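Local coordinates for odorant binding protein 4 (PDB 6JPM), which probably binds small odorant molecules, as a secreted insect odorant-binding protein of the PBP/GOBP family, at residues Y46-L51 against K55-G60; L62-V67 against E88-D93; P75-E80 against P113-L118; Q69-L74 against E80-S85. All coordinates share one frame; numbering follows the deposited sequence.

Contact 1. Residues Y46-L51 against K55-G60; sequences YMNCIL and KIIKNG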
loop_
_atom_site.group_PDB
_atom_site.type_symbol
_atom_site.label_atom_id
_atom_site.label_comp_id
_atom_site.label_asym_id
_atom_site.label_seq_id
_atom_site.Cartn_x
_atom_site.Cartn_y
_atom_site.Cartn_z
ATOM N N TYR A 46 -5.767 0.180 -8.563
ATOM C CA TYR A 46 -6.290 0.260 -7.181
ATOM C C TYR A 46 -5.128 0.552 -6.229
ATOM O O TYR A 46 -5.268 1.390 -5.449
ATOM C CB TYR A 46 -7.067 -0.985 -6.763
ATOM C CG TYR A 46 -7.430 -1.026 -5.308
ATOM C CD1 TYR A 46 -8.526 -0.346 -4.836
ATOM C CD2 TYR A 46 -6.669 -1.729 -4.399
ATOM C CE1 TYR A 46 -8.872 -0.397 -3.508
ATOM C CE2 TYR A 46 -7.008 -1.802 -3.069
ATOM C CZ TYR A 46 -8.108 -1.111 -2.618
ATOM O OH TYR A 46 -8.458 -1.121 -1.330
ATOM N N MET A 47 -4.045 -0.208 -6.326
ATOM C CA MET A 47 -2.853 0.009 -5.474
ATOM C C MET A 47 -2.292 1.430 -5.693
ATOM O O MET A 47 -1.912 2.056 -4.745
ATOM C CB MET A 47 -1.788 -1.074 -5.667
ATOM C CG MET A 47 -2.132 -2.437 -5.058
ATOM S SD MET A 47 -3.207 -2.467 -3.625
ATOM C CE MET A 47 -2.111 -1.823 -2.387
ATOM N N ASN A 48 -2.265 1.903 -6.927
ATOM C CA ASN A 48 -1.812 3.276 -7.229
ATOM C C ASN A 48 -2.718 4.291 -6.517
ATOM O O ASN A 48 -2.230 5.171 -5.916
ATOM C CB ASN A 48 -1.741 3.548 -8.717
ATOM C CG ASN A 48 -1.128 4.900 -8.975
ATOM O OD1 ASN A 48 -0.009 5.155 -8.622
ATOM N ND2 ASN A 48 -1.898 5.792 -9.518
ATOM N N CYS A 49 -4.016 4.098 -6.633
ATOM C CA CYS A 49 -5.030 4.955 -5.997
ATOM C C CYS A 49 -4.811 4.938 -4.485
ATOM O O CYS A 49 -4.795 5.945 -3.951
ATOM C CB CYS A 49 -6.436 4.495 -6.324
ATOM S SG CYS A 49 -7.732 5.515 -5.590
ATOM N N ILE A 50 -4.643 3.778 -3.878
ATOM C CA ILE A 50 -4.481 3.689 -2.429
ATOM C C ILE A 50 -3.225 4.438 -1.993
ATOM O O ILE A 50 -3.264 5.275 -1.085
ATOM C CB ILE A 50 -4.434 2.216 -1.983
ATOM C CG1 ILE A 50 -5.831 1.554 -2.054
ATOM C CG2 ILE A 50 -3.814 2.102 -0.592
ATOM C CD1 ILE A 50 -6.914 2.209 -1.177
ATOM N N LEU A 51 -2.093 4.144 -2.633
ATOM C CA LEU A 51 -0.828 4.735 -2.211
ATOM C C LEU A 51 -0.730 6.209 -2.589
ATOM O O LEU A 51 -0.063 6.973 -1.893
ATOM C CB LEU A 51 0.342 3.938 -2.786
ATOM C CG LEU A 51 0.517 2.565 -2.135
ATOM C CD1 LEU A 51 1.289 1.636 -3.057
ATOM C CD2 LEU A 51 1.234 2.715 -0.764
ATOM N N LYS A 55 -0.478 9.378 0.095
ATOM C CA LYS A 55 0.612 10.289 -0.252
ATOM C C LYS A 55 1.976 9.607 -0.250
ATOM O O LYS A 55 2.997 10.288 -0.336
ATOM C CB LYS A 55 0.630 11.519 0.662
ATOM C CG LYS A 55 -0.581 12.419 0.435
ATOM C CD LYS A 55 -0.658 13.546 1.452
ATOM C CE LYS A 55 -1.153 13.044 2.798
ATOM N NZ LYS A 55 -1.530 14.174 3.692
ATOM N N ILE A 56 2.013 8.278 -0.177
ATOM C CA ILE A 56 3.261 7.519 -0.219
ATOM C C ILE A 56 3.802 7.434 -1.646
ATOM O O ILE A 56 5.018 7.408 -1.855
ATOM C CB ILE A 56 3.018 6.122 0.394
ATOM C CG1 ILE A 56 2.645 6.259 1.879
ATOM C CG2 ILE A 56 4.234 5.218 0.221
ATOM C CD1 ILE A 56 3.788 6.816 2.751
ATOM N N ILE A 57 2.920 7.367 -2.644
ATOM C CA ILE A 57 3.312 7.337 -4.050
ATOM C C ILE A 57 2.866 8.635 -4.711
ATOM O O ILE A 57 1.714 9.060 -4.561
ATOM C CB ILE A 57 2.719 6.118 -4.785
ATOM C CG1 ILE A 57 3.415 4.807 -4.381
ATOM C CG2 ILE A 57 2.775 6.313 -6.288
ATOM C CD1 ILE A 57 4.860 4.676 -4.854
ATOM N N LYS A 58 3.773 9.267 -5.445
ATOM C CA LYS A 58 3.453 10.501 -6.139
ATOM C C LYS A 58 4.055 10.420 -7.531
ATOM O O LYS A 58 5.269 10.235 -7.667
ATOM C CB LYS A 58 3.994 11.709 -5.361
ATOM C CG LYS A 58 3.650 13.051 -5.943
ATOM C CD LYS A 58 4.042 14.164 -4.975
ATOM C CE LYS A 58 5.502 14.041 -4.533
ATOM N NZ LYS A 58 6.479 14.196 -5.654
ATOM N N ASN A 59 3.216 10.536 -8.560
ATOM C CA ASN A 59 3.672 10.424 -9.948
ATOM C C ASN A 59 4.486 9.150 -10.149
ATOM O O ASN A 59 5.548 9.163 -10.773
ATOM C CB ASN A 59 4.491 11.643 -10.374
ATOM C CG ASN A 59 3.711 12.938 -10.266
ATOM O OD1 ASN A 59 4.024 13.788 -9.442
ATOM N ND2 ASN A 59 2.709 13.096 -11.115
ATOM N N GLY A 60 4.005 8.051 -9.581
ATOM C CA GLY A 60 4.665 6.780 -9.801
ATOM C C GLY A 60 5.963 6.592 -9.053
ATOM O O GLY A 60 6.721 5.677 -9.375
HETATM O O HOH W 1 1.139 7.426 -9.141
#

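Contact 2. Residues L62-V67 against E88-D93; sequences LDMSAV and ECKSAD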
loop_
_atom_site.group_PDB
_atom_site.type_symbol
_atom_site.label_atom_id
_atom_site.label_comp_id
_atom_site.label_asym_id
_atom_site.label_seq_id
_atom_site.Cartn_x
_atom_site.Cartn_y
_atom_site.Cartn_z
ATOM N N LEU A 62 8.031 6.605 -5.084
ATOM C CA LEU A 62 8.002 6.603 -3.612
ATOM C C LEU A 62 8.445 7.977 -3.100
ATOM O O LEU A 62 9.463 8.453 -3.512
ATOM C CB LEU A 62 8.899 5.478 -3.110
ATOM C CG LEU A 62 8.986 5.345 -1.601
ATOM C CD1 LEU A 62 7.614 5.140 -0.993
ATOM C CD2 LEU A 62 9.907 4.205 -1.220
ATOM N N ASP A 63 7.615 8.607 -2.296
ATOM C CA ASP A 63 7.937 9.924 -1.714
ATOM C C ASP A 63 8.516 9.672 -0.330
ATOM O O ASP A 63 7.752 9.570 0.592
ATOM C CB ASP A 63 6.734 10.861 -1.669
ATOM C CG ASP A 63 7.065 12.217 -1.084
ATOM O OD1 ASP A 63 8.109 12.335 -0.513
ATOM O OD2 ASP A 63 6.278 13.111 -1.233
ATOM N N MET A 64 9.836 9.551 -0.246
ATOM C CA MET A 64 10.491 9.263 1.027
ATOM C C MET A 64 10.206 10.321 2.090
ATOM O O MET A 64 10.349 10.031 3.282
ATOM C CB MET A 64 12.002 9.117 0.822
ATOM C CG MET A 64 12.418 7.813 0.152
ATOM S SD MET A 64 11.829 6.305 0.980
ATOM C CE MET A 64 12.279 6.617 2.689
ATOM N N SER A 65 9.790 11.527 1.695
ATOM C CA SER A 65 9.415 12.540 2.678
ATOM C C SER A 65 8.115 12.169 3.372
ATOM O O SER A 65 8.029 12.197 4.606
ATOM C CB SER A 65 9.285 13.908 2.010
ATOM O OG SER A 65 10.490 14.269 1.364
ATOM N N ALA A 66 7.084 11.832 2.592
ATOM C CA ALA A 66 5.827 11.374 3.175
ATOM C C ALA A 66 6.038 10.138 4.040
ATOM O O ALA A 66 5.365 9.962 5.062
ATOM C CB ALA A 66 4.804 11.081 2.073
ATOM N N VAL A 67 6.948 9.254 3.633
ATOM C CA VAL A 67 7.214 8.063 4.432
ATOM C C VAL A 67 7.717 8.458 5.815
ATOM O O VAL A 67 7.311 7.875 6.829
ATOM C CB VAL A 67 8.212 7.147 3.701
ATOM C CG1 VAL A 67 8.724 6.064 4.628
ATOM C CG2 VAL A 67 7.562 6.528 2.478
ATOM N N GLU A 88 13.808 -2.264 2.518
ATOM C CA GLU A 88 13.982 -3.339 1.554
ATOM C C GLU A 88 13.319 -3.014 0.222
ATOM O O GLU A 88 13.796 -3.458 -0.828
ATOM C CB GLU A 88 13.421 -4.636 2.132
ATOM C CG GLU A 88 13.209 -5.736 1.113
ATOM C CD GLU A 88 12.796 -7.038 1.752
ATOM O OE1 GLU A 88 12.462 -7.980 1.014
ATOM O OE2 GLU A 88 12.807 -7.113 2.997
ATOM N N CYS A 89 12.247 -2.219 0.233
ATOM C CA CYS A 89 11.414 -2.029 -0.949
ATOM C C CYS A 89 11.526 -0.644 -1.574
ATOM O O CYS A 89 10.741 -0.322 -2.470
ATOM C CB CYS A 89 9.952 -2.335 -0.601
ATOM S SG CYS A 89 9.688 -4.076 -0.147
ATOM N N LYS A 90 12.499 0.173 -1.164
ATOM C CA LYS A 90 12.460 1.573 -1.571
ATOM C C LYS A 90 12.845 1.786 -3.027
ATOM O O LYS A 90 12.685 2.901 -3.526
ATOM C CB LYS A 90 13.349 2.424 -0.662
ATOM C CG LYS A 90 14.808 2.086 -0.697
ATOM C CD LYS A 90 15.514 2.682 0.521
ATOM C CE LYS A 90 15.212 4.169 0.698
ATOM N NZ LYS A 90 15.974 5.037 -0.254
ATOM N N SER A 91 13.321 0.754 -3.721
ATOM C CA SER A 91 13.538 0.822 -5.161
ATOM C C SER A 91 12.623 -0.114 -5.940
ATOM O O SER A 91 12.820 -0.290 -7.146
ATOM C CB SER A 91 15.002 0.523 -5.497
ATOM O OG SER A 91 15.850 1.519 -4.953
ATOM N N ALA A 92 11.621 -0.706 -5.295
ATOM C CA ALA A 92 10.689 -1.572 -6.000
ATOM C C ALA A 92 9.634 -0.802 -6.778
ATOM O O ALA A 92 8.787 -1.432 -7.409
ATOM C CB ALA A 92 9.990 -2.530 -5.019
ATOM N N ASP A 93 9.643 0.529 -6.736
ATOM C CA ASP A 93 8.636 1.326 -7.440
ATOM C C ASP A 93 9.039 1.513 -8.910
ATOM O O ASP A 93 9.329 2.616 -9.382
ATOM C CB ASP A 93 8.431 2.661 -6.731
ATOM C CG ASP A 93 9.730 3.453 -6.562
ATOM O OD1 ASP A 93 10.827 2.863 -6.681
ATOM O OD2 ASP A 93 9.647 4.668 -6.297
#

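Contact 3. Residues P75-E80 against P113-L118; sequences PKKYQE and PEMYFL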
loop_
_atom_site.group_PDB
_atom_site.type_symbol
_atom_site.label_atom_id
_atom_site.label_comp_id
_atom_site.label_asym_id
_atom_site.label_seq_id
_atom_site.Cartn_x
_atom_site.Cartn_y
_atom_site.Cartn_z
ATOM N N PRO A 75 1.110 2.810 14.834
ATOM C CA PRO A 75 1.194 2.062 16.091
ATOM C C PRO A 75 2.557 1.400 16.198
ATOM O O PRO A 75 3.102 0.904 15.208
ATOM C CB PRO A 75 0.068 1.029 15.970
ATOM C CG PRO A 75 -0.895 1.624 14.991
ATOM C CD PRO A 75 -0.057 2.416 14.028
ATOM N N LYS A 76 3.118 1.419 17.412
ATOM C CA LYS A 76 4.484 0.932 17.602
ATOM C C LYS A 76 4.642 -0.509 17.135
ATOM O O LYS A 76 5.735 -0.911 16.726
ATOM C CB LYS A 76 4.891 1.060 19.071
ATOM C CG LYS A 76 3.978 0.334 20.046
ATOM C CD LYS A 76 4.775 -0.232 21.228
ATOM C CE LYS A 76 5.581 0.848 21.945
ATOM N NZ LYS A 76 4.717 1.843 22.655
ATOM N N LYS A 77 3.577 -1.282 17.136
ATOM C CA LYS A 77 3.751 -2.675 16.677
ATOM C C LYS A 77 4.040 -2.734 15.176
ATOM O O LYS A 77 4.537 -3.738 14.751
ATOM C CB LYS A 77 2.552 -3.530 17.080
ATOM C CG LYS A 77 1.220 -3.154 16.468
ATOM C CD LYS A 77 0.712 -4.226 15.520
ATOM C CE LYS A 77 -0.266 -5.202 16.132
ATOM N NZ LYS A 77 -1.575 -5.139 15.446
ATOM N N TYR A 78 3.797 -1.654 14.448
ATOM C CA TYR A 78 4.019 -1.639 12.986
ATOM C C TYR A 78 5.277 -0.846 12.677
ATOM O O TYR A 78 5.872 -1.102 11.658
ATOM C CB TYR A 78 2.815 -1.019 12.274
ATOM C CG TYR A 78 1.619 -1.922 12.154
ATOM C CD1 TYR A 78 1.682 -3.070 11.408
ATOM C CD2 TYR A 78 0.435 -1.649 12.802
ATOM C CE1 TYR A 78 0.607 -3.919 11.289
ATOM C CE2 TYR A 78 -0.659 -2.484 12.698
ATOM C CZ TYR A 78 -0.573 -3.627 11.936
ATOM O OH TYR A 78 -1.622 -4.473 11.802
ATOM N N GLN A 79 5.706 0.002 13.601
ATOM C CA GLN A 79 6.865 0.891 13.371
ATOM C C GLN A 79 8.106 0.142 12.890
ATOM O O GLN A 79 8.653 0.487 11.892
ATOM C CB GLN A 79 7.165 1.689 14.625
ATOM C CG GLN A 79 7.398 3.152 14.332
ATOM C CD GLN A 79 6.396 3.999 15.058
ATOM O OE1 GLN A 79 5.627 3.510 15.866
ATOM N NE2 GLN A 79 6.398 5.285 14.774
ATOM N N GLU A 80 8.501 -0.897 13.583
ATOM C CA GLU A 80 9.740 -1.591 13.208
ATOM C C GLU A 80 9.565 -2.345 11.896
ATOM O O GLU A 80 10.474 -2.292 11.081
ATOM C CB GLU A 80 10.146 -2.525 14.338
ATOM C CG GLU A 80 11.550 -3.026 14.192
ATOM C CD GLU A 80 12.237 -3.344 15.508
ATOM O OE1 GLU A 80 13.438 -3.651 15.464
ATOM O OE2 GLU A 80 11.572 -3.276 16.559
ATOM N N PRO A 113 4.599 -10.594 5.284
ATOM C CA PRO A 113 3.194 -10.821 5.079
ATOM C C PRO A 113 2.314 -10.553 6.300
ATOM O O PRO A 113 1.318 -9.957 6.144
ATOM C CB PRO A 113 3.130 -12.274 4.641
ATOM C CG PRO A 113 4.460 -12.520 4.049
ATOM C CD PRO A 113 5.423 -11.690 4.856
ATOM N N GLU A 114 2.797 -10.906 7.481
ATOM C CA GLU A 114 1.987 -10.754 8.704
ATOM C C GLU A 114 1.768 -9.288 9.064
ATOM O O GLU A 114 0.760 -9.013 9.608
ATOM C CB GLU A 114 2.660 -11.501 9.853
ATOM C CG GLU A 114 1.848 -11.543 11.130
ATOM C CD GLU A 114 0.549 -12.335 11.091
ATOM O OE1 GLU A 114 -0.229 -12.211 12.039
ATOM O OE2 GLU A 114 0.323 -13.069 10.133
ATOM N N MET A 115 2.708 -8.410 8.764
ATOM C CA MET A 115 2.605 -6.998 9.186
ATOM C C MET A 115 2.117 -6.084 8.053
ATOM O O MET A 115 2.132 -4.913 8.195
ATOM C CB MET A 115 3.950 -6.511 9.733
ATOM C CG MET A 115 4.530 -7.415 10.796
ATOM S SD MET A 115 3.416 -7.663 12.148
ATOM C CE MET A 115 3.262 -5.999 12.754
ATOM N N TYR A 116 1.649 -6.650 6.973
ATOM C CA TYR A 116 1.136 -5.838 5.880
ATOM C C TYR A 116 -0.231 -5.283 6.258
ATOM O O TYR A 116 -1.128 -6.035 6.649
ATOM C CB TYR A 116 1.061 -6.696 4.621
ATOM C CG TYR A 116 0.534 -6.032 3.382
ATOM C CD1 TYR A 116 1.386 -5.330 2.540
ATOM C CD2 TYR A 116 -0.802 -6.151 3.018
ATOM C CE1 TYR A 116 0.925 -4.742 1.395
ATOM C CE2 TYR A 116 -1.277 -5.559 1.858
ATOM C CZ TYR A 116 -0.403 -4.860 1.053
ATOM O OH TYR A 116 -0.836 -4.263 -0.102
ATOM N N PHE A 117 -0.399 -3.963 6.155
ATOM C CA PHE A 117 -1.654 -3.343 6.563
ATOM C C PHE A 117 -2.290 -2.452 5.500
ATOM O O PHE A 117 -3.278 -1.772 5.807
ATOM C CB PHE A 117 -1.460 -2.531 7.846
ATOM C CG PHE A 117 -0.406 -1.472 7.734
ATOM C CD1 PHE A 117 -0.674 -0.258 7.099
ATOM C CD2 PHE A 117 0.860 -1.683 8.264
ATOM C CE1 PHE A 117 0.313 0.719 6.982
ATOM C CE2 PHE A 117 1.842 -0.712 8.161
ATOM C CZ PHE A 117 1.573 0.489 7.519
ATOM N N LEU A 118 -1.760 -2.407 4.279
ATOM C CA LEU A 118 -2.396 -1.602 3.243
ATOM C C LEU A 118 -3.815 -2.103 2.975
ATOM O O LEU A 118 -4.076 -3.307 3.039
ATOM C CB LEU A 118 -1.604 -1.645 1.941
ATOM C CG LEU A 118 -0.149 -1.164 1.965
ATOM C CD1 LEU A 118 0.424 -1.163 0.553
ATOM C CD2 LEU A 118 -0.038 0.215 2.606
#

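Contact 4. Residues Q69-L74 against E80-S85; sequences QQMPTL and ESTKKS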
loop_
_atom_site.group_PDB
_atom_site.type_symbol
_atom_site.label_atom_id
_atom_site.label_comp_id
_atom_site.label_asym_id
_atom_site.label_seq_id
_atom_site.Cartn_x
_atom_site.Cartn_y
_atom_site.Cartn_z
ATOM N N GLN A 69 7.351 11.448 7.497
ATOM C CA GLN A 69 6.364 12.138 8.322
ATOM C C GLN A 69 5.419 11.150 8.986
ATOM O O GLN A 69 4.998 11.356 10.131
ATOM C CB GLN A 69 5.565 13.144 7.486
ATOM C CG GLN A 69 4.742 14.156 8.297
ATOM C CD GLN A 69 3.395 13.621 8.800
ATOM O OE1 GLN A 69 2.963 12.523 8.439
ATOM N NE2 GLN A 69 2.724 14.410 9.635
ATOM N N GLN A 70 5.072 10.071 8.286
ATOM C CA GLN A 70 3.977 9.222 8.724
ATOM C C GLN A 70 4.422 8.053 9.596
ATOM O O GLN A 70 3.595 7.510 10.342
ATOM C CB GLN A 70 3.204 8.740 7.493
ATOM C CG GLN A 70 2.632 9.927 6.724
ATOM C CD GLN A 70 2.053 9.574 5.371
ATOM O OE1 GLN A 70 1.913 8.404 5.025
ATOM N NE2 GLN A 70 1.717 10.600 4.593
ATOM N N MET A 71 5.699 7.674 9.544
ATOM C CA MET A 71 6.219 6.671 10.470
ATOM C C MET A 71 5.885 6.949 11.937
ATOM O O MET A 71 5.524 5.996 12.645
ATOM C CB MET A 71 7.739 6.532 10.288
ATOM C CG MET A 71 8.172 5.757 9.051
ATOM S SD MET A 71 7.979 3.972 9.220
ATOM C CE MET A 71 8.216 3.791 10.990
ATOM N N PRO A 72 5.982 8.181 12.458
ATOM C CA PRO A 72 5.585 8.402 13.859
ATOM C C PRO A 72 4.084 8.323 14.112
ATOM O O PRO A 72 3.685 8.300 15.282
ATOM C CB PRO A 72 6.128 9.808 14.168
ATOM C CG PRO A 72 6.321 10.449 12.853
ATOM C CD PRO A 72 6.706 9.343 11.917
ATOM N N THR A 73 3.240 8.285 13.080
ATOM C CA THR A 73 1.818 8.074 13.320
ATOM C C THR A 73 1.446 6.599 13.402
ATOM O O THR A 73 0.293 6.285 13.715
ATOM C CB THR A 73 0.981 8.741 12.227
ATOM O OG1 THR A 73 1.363 8.221 10.947
ATOM C CG2 THR A 73 1.176 10.246 12.253
ATOM N N LEU A 74 2.388 5.693 13.124
ATOM C CA LEU A 74 2.097 4.267 13.124
ATOM C C LEU A 74 2.027 3.738 14.553
ATOM O O LEU A 74 2.799 4.173 15.411
ATOM C CB LEU A 74 3.167 3.497 12.357
ATOM C CG LEU A 74 3.219 3.615 10.836
ATOM C CD1 LEU A 74 4.388 2.811 10.308
ATOM C CD2 LEU A 74 1.912 3.123 10.234
ATOM N N GLU A 80 8.501 -0.897 13.583
ATOM C CA GLU A 80 9.740 -1.591 13.208
ATOM C C GLU A 80 9.565 -2.345 11.896
ATOM O O GLU A 80 10.474 -2.292 11.081
ATOM C CB GLU A 80 10.146 -2.525 14.338
ATOM C CG GLU A 80 11.550 -3.026 14.192
ATOM C CD GLU A 80 12.237 -3.344 15.508
ATOM O OE1 GLU A 80 13.438 -3.651 15.464
ATOM O OE2 GLU A 80 11.572 -3.276 16.559
ATOM N N SER A 81 8.442 -3.034 11.729
ATOM C CA SER A 81 8.208 -3.830 10.508
ATOM C C SER A 81 8.111 -2.917 9.293
ATOM O O SER A 81 8.598 -3.304 8.286
ATOM C CB SER A 81 7.020 -4.732 10.617
ATOM O OG SER A 81 5.906 -4.025 11.072
ATOM N N THR A 82 7.549 -1.735 9.447
ATOM C CA THR A 82 7.415 -0.812 8.305
ATOM C C THR A 82 8.784 -0.296 7.872
ATOM O O THR A 82 9.055 -0.311 6.700
ATOM C CB THR A 82 6.409 0.292 8.608
ATOM O OG1 THR A 82 5.172 -0.396 8.615
ATOM C CG2 THR A 82 6.373 1.345 7.535
ATOM N N LYS A 83 9.602 0.111 8.829
ATOM C CA LYS A 83 10.956 0.634 8.539
ATOM C C LYS A 83 11.726 -0.412 7.745
ATOM O O LYS A 83 12.245 -0.074 6.723
ATOM C CB LYS A 83 11.665 1.013 9.843
ATOM C CG LYS A 83 10.995 2.099 10.680
ATOM C CD LYS A 83 11.946 2.932 11.532
ATOM C CE LYS A 83 11.396 3.349 12.880
ATOM N NZ LYS A 83 11.861 2.473 13.988
ATOM N N LYS A 84 11.729 -1.652 8.201
ATOM C CA LYS A 84 12.461 -2.727 7.511
ATOM C C LYS A 84 11.894 -2.946 6.109
ATOM O O LYS A 84 12.658 -3.176 5.209
ATOM C CB LYS A 84 12.334 -4.036 8.280
ATOM C CG LYS A 84 13.188 -4.170 9.528
ATOM C CD LYS A 84 13.889 -5.485 9.622
ATOM C CE LYS A 84 14.866 -5.551 10.770
ATOM N NZ LYS A 84 14.578 -6.687 11.668
ATOM N N SER A 85 10.573 -2.923 5.972
ATOM C CA SER A 85 9.982 -3.168 4.662
ATOM C C SER A 85 10.277 -2.028 3.686
ATOM O O SER A 85 10.575 -2.280 2.511
ATOM C CB SER A 85 8.478 -3.396 4.814
ATOM O OG SER A 85 8.249 -4.628 5.479
#

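Contact 1. Residues Y46-L51 against K55-G60
The carbonyl of Leu-51 receives the chain as it returns after the helix. Ile-57 N donates to Leu-51 O at 3.1 Å, and its N-H···O angle of 172° makes the bond nearly straight. Ile-56 N also points to Leu-51 O, at 3.0 Å, but the bent angle marks that bond as weak. Between the helix and these donors Lys-55 turns to positive phi, and the chain closes in a Schellman motif.

The tight part lies beside this carbonyl. Leu-51 CB packs at 3.6 Å on Ile-57 CG1. A chi1 of -71° places Leu-51 CG beside the backbone nitrogen; from there Leu-51 CD1 lies 4.0 Å from Ile-57 CG1, while Leu-51 CD2 goes to the other isoleucine, 4.0 Å from Ile-56 CB. Toward Gly-60 the contact is looser and wet. Asn-48 OD1 comes within 3.8 Å of Ile-57 CG2 and accepts a 2.6 Å bond from a water, which in turn accepts from Gly-60 N at 3.0 Å. The water links the Asn-48 side chain to the Gly-60 backbone, which do not touch directly.

Helix 41-53 is disulfide-linked to helix 4-22 through Cys-49 and Cys-18. Ala-101 of helix 99-111 touches both Asn-48 and Leu-51, Phe-104 touches Ile-56, and strand 57-58 pairs antiparallel with strand 61-62.

Contact 2. Residues L62-V67 against E88-D93
Leu-62 meets the type I turn that begins at Cys-89, and Asp-93 just after it, in two ways, one polar and one apolar. The polar link is a hydrogen bond from Leu-62 N to Asp-93 OD2, 2.8 Å long and almost straight at 176°. Asp-93 OD2 is approached on its anti side, 16° out of the carboxylate plane, and lies 3.4 Å from Leu-62 CB.

The apolar contacts run through Lys-90. Leu-62 has CG anti to its backbone nitrogen (chi1 180°), and its CD2 branch settles 3.7 Å from Lys-90 CA and 3.9 Å from Lys-90 CB. Farther along the lysine, CE passes 4.0 Å from Met-64 SD, the two side chains crossing at about a right angle. Here the aliphatic part of a surface lysine does the packing.

Local bonds shape both partners. Asp-63 OD1 accepts from Ser-65 N at 2.9 Å, with a weak bond from Ala-66 N, and so provides the N-cap of helix 64-70. Ala-92 N bonds back to Cys-89 O, closing the type I beta turn.

Cys-89, at the start of this turn, is disulfide-bonded to Cys-107 of helix 99-111; such disulfide-linked helices are characteristic of the all-helical insect odorant-binding protein fold.

Contact 3. Residues P75-E80 against P113-L118
The ring of Tyr-78 is covered from both faces. Over one lies Phe-117, whose CD2 is 3.5 Å from Tyr-78 CD1; over the opposite face, toward the rim, comes CD of the preceding Lys-77, 3.6 Å above the plane. The phenylalanine presents its edge to the tyrosine face, with the planes at 66° and the centroids 5.0 Å apart, which defines an edge-to-face (T-shaped) pair. Phe-117 takes a chi1 of 57°, its CG between the backbone nitrogen and the carbonyl carbon, and this carries the ring back toward the helix.

Met-115 supplies the other half of the contact. Met-115 CE comes in obliquely, 3.6 Å from Tyr-78 CD1, and also lies 3.3 Å from Lys-77 O. Bends at chi2 and chi3 curl the thioether so that the methyl, rather than the sulfur, does the touching. The backbone takes part as well: Met-115 O approaches Tyr-78 CE1 to 3.6 Å. No hydrogen bond spans the two segments; the contact is van der Waals packing of apolar and aromatic groups, in which these two backbone oxygens join.

Tyr-78 N bonds to Pro-75 O at 2.8 Å, which fixes the backbone carrying the ring. Beyond the pair, Met-7 of helix 4-22 touches both Tyr-78 and Phe-117, and Lys-77 NZ forms a salt bridge to Glu-4 of that helix. The chain after helix 99-111 is thus laid against the start of helix 76-89 beside helix 4-22, while Tyr-116 and Leu-118 turn to Met-47 of helix 41-53.

Contact 4. Residues Q69-L74 against E80-S85
Met-71 and Leu-74 reach across to neighbouring residues on one side of helix 76-89. Met-71 SD lies 3.5 Å from Thr-82 CG2, the two side chains sliding past each other in opposite directions. The Met-71 and Lys-83 side chains cross obliquely, and Met-71 CE lies 3.7 Å from Lys-83 CE; it is also modelled 3.3 Å from Lys-83 CG, a closeness that is doubtful for two carbons. Leu-74 approaches differently: it meets Thr-82 tip to tip, with CD1 3.6 Å from Thr-82 CB and 3.7 Å from both Thr-82 OG1 and CG2.

Torsions account for the division of labour at Thr-82. A chi1 of -70° sets OG1 anti to the carbonyl carbon and CG2 anti to the backbone nitrogen, so the methyl can serve Met-71 and Leu-74 together. The hydroxyl bonds weakly to Tyr-78 O, one turn earlier in the same helix. Behind the methionine and leucine, the 3-10 segment 71-73 fixes their spacing, with Leu-74 N bonding to Met-71 O at 3.2 Å. Thr-73 N likewise returns to Gln-70 O. On the other side, the helical bond from Ser-85 N to Ser-81 O continues the regular turn that carries Thr-82 and Lys-83.

Farther out, Gln-70 NE2 donates to Met-54 O, tying the end of helix 64-70 to the residues after helix 41-53, and Thr-73 shares backbone bonding with Leu-2 near the N terminus. Ser-85 OG is hydrogen-bonded to Ser-111 OG of helix 99-111, and Phe-117 of the C-terminal segment touches Thr-82.

How the contacts relate
From the N terminus, contact 1 comes first, closing the short turn from helix 41-53 into strand 57-58 before any other contact opens. Contact 2 then opens at 62-67 and closes a longer loop at 88-93; contact 4 is nested inside it, closing the bend between helices 64-70 and 76-89. Contact 3 opens at 75-80, shares Glu-80 with contact 4, and closes at 113-118, so it crosses contacts 2 and 4. Contacts 1 and 2 touch through a probable Ile-56 O to Asp-63 N hydrogen bond. Contact 3, across the chain's centre, reaches contact 1 through Leu-118 beside Leu-51, joining the C-terminal segment to helix 41-53.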